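Local coordinates for receptor-type adenylate cyclase GRESAG 4.1 (Trypanosoma brucei, PDB 1FX2), which makes cyclic AMP and diphosphate from ATP in its class III cyclase catalytic domain and could act as a receptor for an unknown ligand, at residues A181-M184 with S185-A188; S187-D190 with R191-I194. All blocks are in the same frame, centred on the assembly; numbering follows the deposited sequence.

Interaction 1: residues A181-M184 with S185-A188; sequences AAYM and SLSA
In the class III cyclase catalytic domain, the short helix 180-184, which directly follows the sheet strand 176-179, runs out into the link toward helix 188-192, and S185 and L186 bond back to the carbonyls of the turn before them. The side chain of S185 folds back along the helix: its OG donates to the carbonyl O of A181, one turn earlier, at 2.7 Å. With OG anti to its own carbonyl carbon (chi1 -65°), the hydroxyl lies beside the S185 amide and reaches that oxygen 34° out of the carbonyl plane. The same amide is shared between two carbonyls, donating to O of A182 at 3.1 Å and only weakly to O of A181, which therefore takes the hydroxyl and, weakly, the N-H of one residue.

L186 makes the next step. Its backbone N binds O of Y183 at 3.3 Å, and its side chain turns beside this bond, CB lying 3.3 Å from the same O of Y183. Around the turn, A182 packs on I138 and T140 of the central sheet, while L186 leans on P71 and F72 of helix 71-87. On the subunit interface, the Y183 ring meets H87 of the second subunit edge-to-face, and M184 packs on S126 of that subunit. The side chains of Y183 and L186 meet more loosely, CD1 of the leucine approaching the ring obliquely, 4.3 Å from CD1 of the tyrosine.

Interaction 2: residues S187-D190 with R191-I194; sequences SAED and RKQI
Local contacts along one short surface helix, 188-192, join S187-D190 to R191-I194 just before strand 196-202, which lies at one edge of the central sheet within this chain. R191 N donates to O of S187 at 2.9 Å, and K192 N reaches O of A188 at 3.2 Å. The arginine side chain bends back at chi3 (-68°) toward the start of the helix, bringing its guanidinium flat against the first turn: O of S187 stands over the centre of one face, 3.7 Å above the plane, and NH2 lies 3.6 Å from CA of A188. NH1 probably has its hydrogen-bonding partner elsewhere, at O of Y183.

The first turn is closed by a capping box between S187 and D190. OG of S187, the N-cap residue, accepts from D190 N at 3.0 Å, and D190 OD2 in return takes the backbone N-H of S187 at 2.9 Å, from above the carboxylate plane. Each side chain thus takes the backbone N-H of the other residue.

Farther along, the side chains of E189 and K192 cross at about a right angle, with OE2 of the glutamate 4.0 Å from CB of the lysine. K192 extends past it to a salt bridge with D89 of the second subunit. Later in the chain, Q193 N binds O of D190 at 3.0 Å.

Interactions 1 and 2 are consecutive steps of one chain segment, their centres about 8 Å apart, sharing S187 and A188. Interaction 1 is mostly buried between the central sheet, helix 71-87 and the second subunit, and ties the chain after helix 180-184 back to it with a serine hydroxyl donating to a carbonyl. Interaction 2 lies on the surface and secures the beginning of helix 188-192, where a serine hydroxyl accepts instead. R191 of interaction 2 probably reaches back to interaction 1. Apolar contact joins them as well, CD1 of L186 lying 3.6 Å from CD1 of I194. Each also meets the second subunit, interaction 1 by ring packing and interaction 2 through the charged end of K192.

Interaction 1: residues A181-M184 with S185-A188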
ATOM      1  N   ALA A 181      -2.774  -4.944   5.178  1.00  7.98           N
ATOM      2  CA  ALA A 181      -2.950  -6.089   6.019  1.00  8.92           C
ATOM      3  C   ALA A 181      -3.821  -7.128   5.437  1.00  9.69           C
ATOM      4  O   ALA A 181      -3.512  -8.307   5.405  1.00 14.26           O
ATOM      5  CB  ALA A 181      -3.438  -5.670   7.434  1.00 10.82           C
ATOM      6  N   ALA A 182      -4.962  -6.663   4.826  1.00  8.79           N
ATOM      7  CA  ALA A 182      -5.821  -7.640   4.202  1.00  9.31           C
ATOM      8  C   ALA A 182      -5.138  -8.244   2.973  1.00  9.51           C
ATOM      9  O   ALA A 182      -5.271  -9.444   2.719  1.00 11.18           O
ATOM     10  CB  ALA A 182      -7.135  -6.951   3.767  1.00  8.88           C
ATOM     11  N   TYR A 183      -4.493  -7.432   2.152  1.00  7.96           N
ATOM     12  CA  TYR A 183      -3.847  -7.920   0.923  1.00  8.41           C
ATOM     13  C   TYR A 183      -2.813  -8.968   1.272  1.00  9.90           C
ATOM     14  O   TYR A 183      -2.848 -10.055   0.669  1.00 10.22           O
ATOM     15  CB  TYR A 183      -3.199  -6.754   0.191  1.00  8.99           C
ATOM     16  CG  TYR A 183      -2.572  -7.163  -1.129  1.00  8.39           C
ATOM     17  CD1 TYR A 183      -3.409  -7.605  -2.154  1.00  7.90           C
ATOM     18  CD2 TYR A 183      -1.214  -7.083  -1.372  1.00 12.13           C
ATOM     19  CE1 TYR A 183      -2.882  -7.987  -3.390  1.00 10.28           C
ATOM     20  CE2 TYR A 183      -0.691  -7.443  -2.639  1.00 13.72           C
ATOM     21  CZ  TYR A 183      -1.538  -7.897  -3.617  1.00 13.54           C
ATOM     22  OH  TYR A 183      -0.999  -8.295  -4.866  1.00 13.10           O
ATOM     23  N   MET A 184      -1.978  -8.757   2.312  1.00  8.96           N
ATOM     24  CA  MET A 184      -0.965  -9.743   2.595  1.00 12.84           C
ATOM     25  C   MET A 184      -1.499 -10.893   3.455  1.00 12.95           C
ATOM     26  O   MET A 184      -0.734 -11.871   3.669  1.00 15.78           O
ATOM     27  CB  MET A 184       0.454  -9.033   2.939  1.00 14.19           C
ATOM     28  CG  MET A 184       1.434  -8.690   1.542  1.00  5.36           C
ATOM     29  SD  MET A 184       1.741  -9.761   0.697  1.00 19.79           S
ATOM     30  CE  MET A 184       2.724 -10.722   1.860  1.00 12.80           C
ATOM     31  N   SER A 185      -2.777 -10.870   3.891  1.00 11.48           N
ATOM     32  CA  SER A 185      -3.425 -12.004   4.582  1.00 11.20           C
ATOM     33  C   SER A 185      -3.790 -13.078   3.580  1.00 13.15           C
ATOM     34  O   SER A 185      -4.218 -14.188   3.940  1.00 18.17           O
ATOM     35  CB  SER A 185      -4.610 -11.556   5.403  1.00 11.41           C
ATOM     36  OG  SER A 185      -4.136 -10.724   6.426  1.00 19.45           O
ATOM     37  N   LEU A 186      -3.896 -12.681   2.313  1.00 14.02           N
ATOM     38  CA  LEU A 186      -4.221 -13.624   1.269  1.00 13.34           C
ATOM     39  C   LEU A 186      -2.977 -14.444   0.986  1.00 17.39           C
ATOM     40  O   LEU A 186      -1.841 -13.944   1.115  1.00 22.44           O
ATOM     41  CB  LEU A 186      -4.494 -12.850  -0.040  1.00 15.46           C
ATOM     42  CG  LEU A 186      -5.695 -11.912   0.067  1.00 14.41           C
ATOM     43  CD1 LEU A 186      -5.769 -11.020  -1.204  1.00 12.90           C
ATOM     44  CD2 LEU A 186      -6.940 -12.708   0.202  1.00 17.24           C
ATOM     45  N   SER A 187      -3.188 -15.676   0.555  1.00 14.25           N
ATOM     46  CA  SER A 187      -2.002 -16.404   0.168  1.00 17.09           C
ATOM     47  C   SER A 187      -1.414 -15.896  -1.151  1.00 17.21           C
ATOM     48  O   SER A 187      -2.031 -15.121  -1.894  1.00 14.99           O
ATOM     49  CB  SER A 187      -2.336 -17.896   0.007  1.00 16.39           C
ATOM     50  OG  SER A 187      -3.071 -18.071  -1.217  1.00 16.43           O
ATOM     51  N   ALA A 188      -0.177 -16.261  -1.477  1.00 15.26           N
ATOM     52  CA  ALA A 188       0.424 -15.872  -2.744  1.00 14.40           C
ATOM     53  C   ALA A 188      -0.382 -16.323  -3.954  1.00 15.32           C
ATOM     54  O   ALA A 188      -0.538 -15.588  -4.941  1.00 15.36           O
ATOM     55  CB  ALA A 188       1.913 -16.467  -2.816  1.00 18.16           C
TER

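Interaction 2: residues S187-D190 with R191-I194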
ATOM      1  N   SER A 187      -3.188 -15.676   0.555  1.00 14.25           N
ATOM      2  CA  SER A 187      -2.002 -16.404   0.168  1.00 17.09           C
ATOM      3  C   SER A 187      -1.414 -15.896  -1.151  1.00 17.21           C
ATOM      4  O   SER A 187      -2.031 -15.121  -1.894  1.00 14.99           O
ATOM      5  CB  SER A 187      -2.336 -17.896   0.007  1.00 16.39           C
ATOM      6  OG  SER A 187      -3.071 -18.071  -1.217  1.00 16.43           O
ATOM      7  N   ALA A 188      -0.177 -16.261  -1.477  1.00 15.26           N
ATOM      8  CA  ALA A 188       0.424 -15.872  -2.744  1.00 14.40           C
ATOM      9  C   ALA A 188      -0.382 -16.323  -3.954  1.00 15.32           C
ATOM     10  O   ALA A 188      -0.538 -15.588  -4.941  1.00 15.36           O
ATOM     11  CB  ALA A 188       1.913 -16.467  -2.816  1.00 18.16           C
ATOM     12  N   GLU A 189      -0.953 -17.543  -3.835  1.00 18.00           N
ATOM     13  CA  GLU A 189      -1.742 -18.073  -4.935  1.00 16.98           C
ATOM     14  C   GLU A 189      -3.049 -17.262  -5.060  1.00 15.41           C
ATOM     15  O   GLU A 189      -3.491 -16.946  -6.191  1.00 17.29           O
ATOM     16  CB  GLU A 189      -2.063 -19.579  -4.720  1.00 21.99           C
ATOM     17  CG  GLU A 189      -3.044 -20.182  -5.752  1.00 39.65           C
ATOM     18  CD  GLU A 189      -2.503 -20.276  -7.197  1.00 56.35           C
ATOM     19  OE1 GLU A 189      -1.967 -21.349  -7.552  1.00 44.81           O
ATOM     20  OE2 GLU A 189      -2.673 -19.327  -8.015  1.00 50.39           O
ATOM     21  N   ASP A 190      -3.625 -16.888  -3.915  1.00 13.70           N
ATOM     22  CA  ASP A 190      -4.875 -16.053  -3.890  1.00 16.18           C
ATOM     23  C   ASP A 190      -4.521 -14.707  -4.587  1.00 14.52           C
ATOM     24  O   ASP A 190      -5.316 -14.185  -5.378  1.00 12.38           O
ATOM     25  CB  ASP A 190      -5.314 -15.599  -2.478  1.00 18.43           C
ATOM     26  CG  ASP A 190      -5.880 -16.696  -1.509  1.00 31.89           C
ATOM     27  OD1 ASP A 190      -6.453 -17.707  -1.938  1.00 19.68           O
ATOM     28  OD2 ASP A 190      -5.823 -16.482  -0.243  1.00 25.32           O
ATOM     29  N   ARG A 191      -3.369 -14.098  -4.282  0.50 16.57           N
ATOM     30  CA  ARG A 191      -3.053 -12.828  -4.894  1.00  7.79           C
ATOM     31  C   ARG A 191      -2.917 -12.891  -6.402  1.00 12.00           C
ATOM     32  O   ARG A 191      -3.051 -11.874  -7.096  1.00 12.38           O
ATOM     33  CB  ARG A 191      -1.805 -12.181  -4.290  1.00 14.51           C
ATOM     34  CG  ARG A 191      -2.153 -11.738  -2.862  1.00 14.54           C
ATOM     35  CD  ARG A 191      -1.017 -10.900  -2.251  1.00 15.01           C
ATOM     36  NE  ARG A 191       0.122 -11.729  -2.032  1.00 26.25           N
ATOM     37  CZ  ARG A 191       0.275 -12.352  -0.912  1.00 21.92           C
ATOM     38  NH1 ARG A 191      -0.641 -12.171   0.032  1.00 23.31           N
ATOM     39  NH2 ARG A 191       1.376 -13.084  -0.721  1.00 25.78           N
ATOM     40  N   LYS A 192      -2.504 -14.047  -6.954  1.00 11.60           N
ATOM     41  CA  LYS A 192      -2.413 -14.153  -8.386  1.00 11.03           C
ATOM     42  C   LYS A 192      -3.756 -14.115  -9.066  1.00 10.92           C
ATOM     43  O   LYS A 192      -3.797 -13.864 -10.282  1.00 16.25           O
ATOM     44  CB  LYS A 192      -1.749 -15.486  -8.802  1.00 15.36           C
ATOM     45  CG  LYS A 192      -0.290 -15.486  -8.296  1.00 21.97           C
ATOM     46  CD  LYS A 192       0.489 -16.682  -8.789  1.00 24.42           C
ATOM     47  CE  LYS A 192       1.964 -16.555  -8.169  1.00 23.10           C
ATOM     48  NZ  LYS A 192       2.764 -17.503  -8.951  1.00 38.68           N
ATOM     49  N   GLN A 193      -4.808 -14.366  -8.305  1.00 13.08           N
ATOM     50  CA  GLN A 193      -6.149 -14.347  -8.875  1.00 13.75           C
ATOM     51  C   GLN A 193      -6.848 -13.036  -8.795  1.00 14.14           C
ATOM     52  O   GLN A 193      -8.017 -12.932  -9.188  1.00 15.38           O
ATOM     53  CB  GLN A 193      -7.039 -15.375  -8.176  1.00 14.28           C
ATOM     54  CG  GLN A 193      -6.412 -16.795  -8.314  1.00 22.55           C
ATOM     55  CD  GLN A 193      -6.677 -17.427  -9.672  1.00 38.93           C
ATOM     56  OE1 GLN A 193      -5.881 -17.293 -10.626  1.00 45.00           O
ATOM     57  NE2 GLN A 193      -7.828 -18.110  -9.782  1.00 54.23           N
ATOM     58  N   ILE A 194      -6.223 -12.014  -8.221  1.00 12.69           N
ATOM     59  CA  ILE A 194      -6.883 -10.717  -8.155  1.00 12.64           C
ATOM     60  C   ILE A 194      -5.963  -9.697  -8.805  1.00 13.85           C
ATOM     61  O   ILE A 194      -4.749  -9.926  -8.934  1.00 13.56           O
ATOM     62  CB  ILE A 194      -7.265 -10.281  -6.745  1.00 13.55           C
ATOM     63  CG1 ILE A 194      -6.050 -10.261  -5.834  1.00 12.09           C
ATOM     64  CG2 ILE A 194      -8.355 -11.196  -6.187  1.00 15.38           C
ATOM     65  CD1 ILE A 194      -6.334  -9.656  -4.519  1.00 12.92           C
TER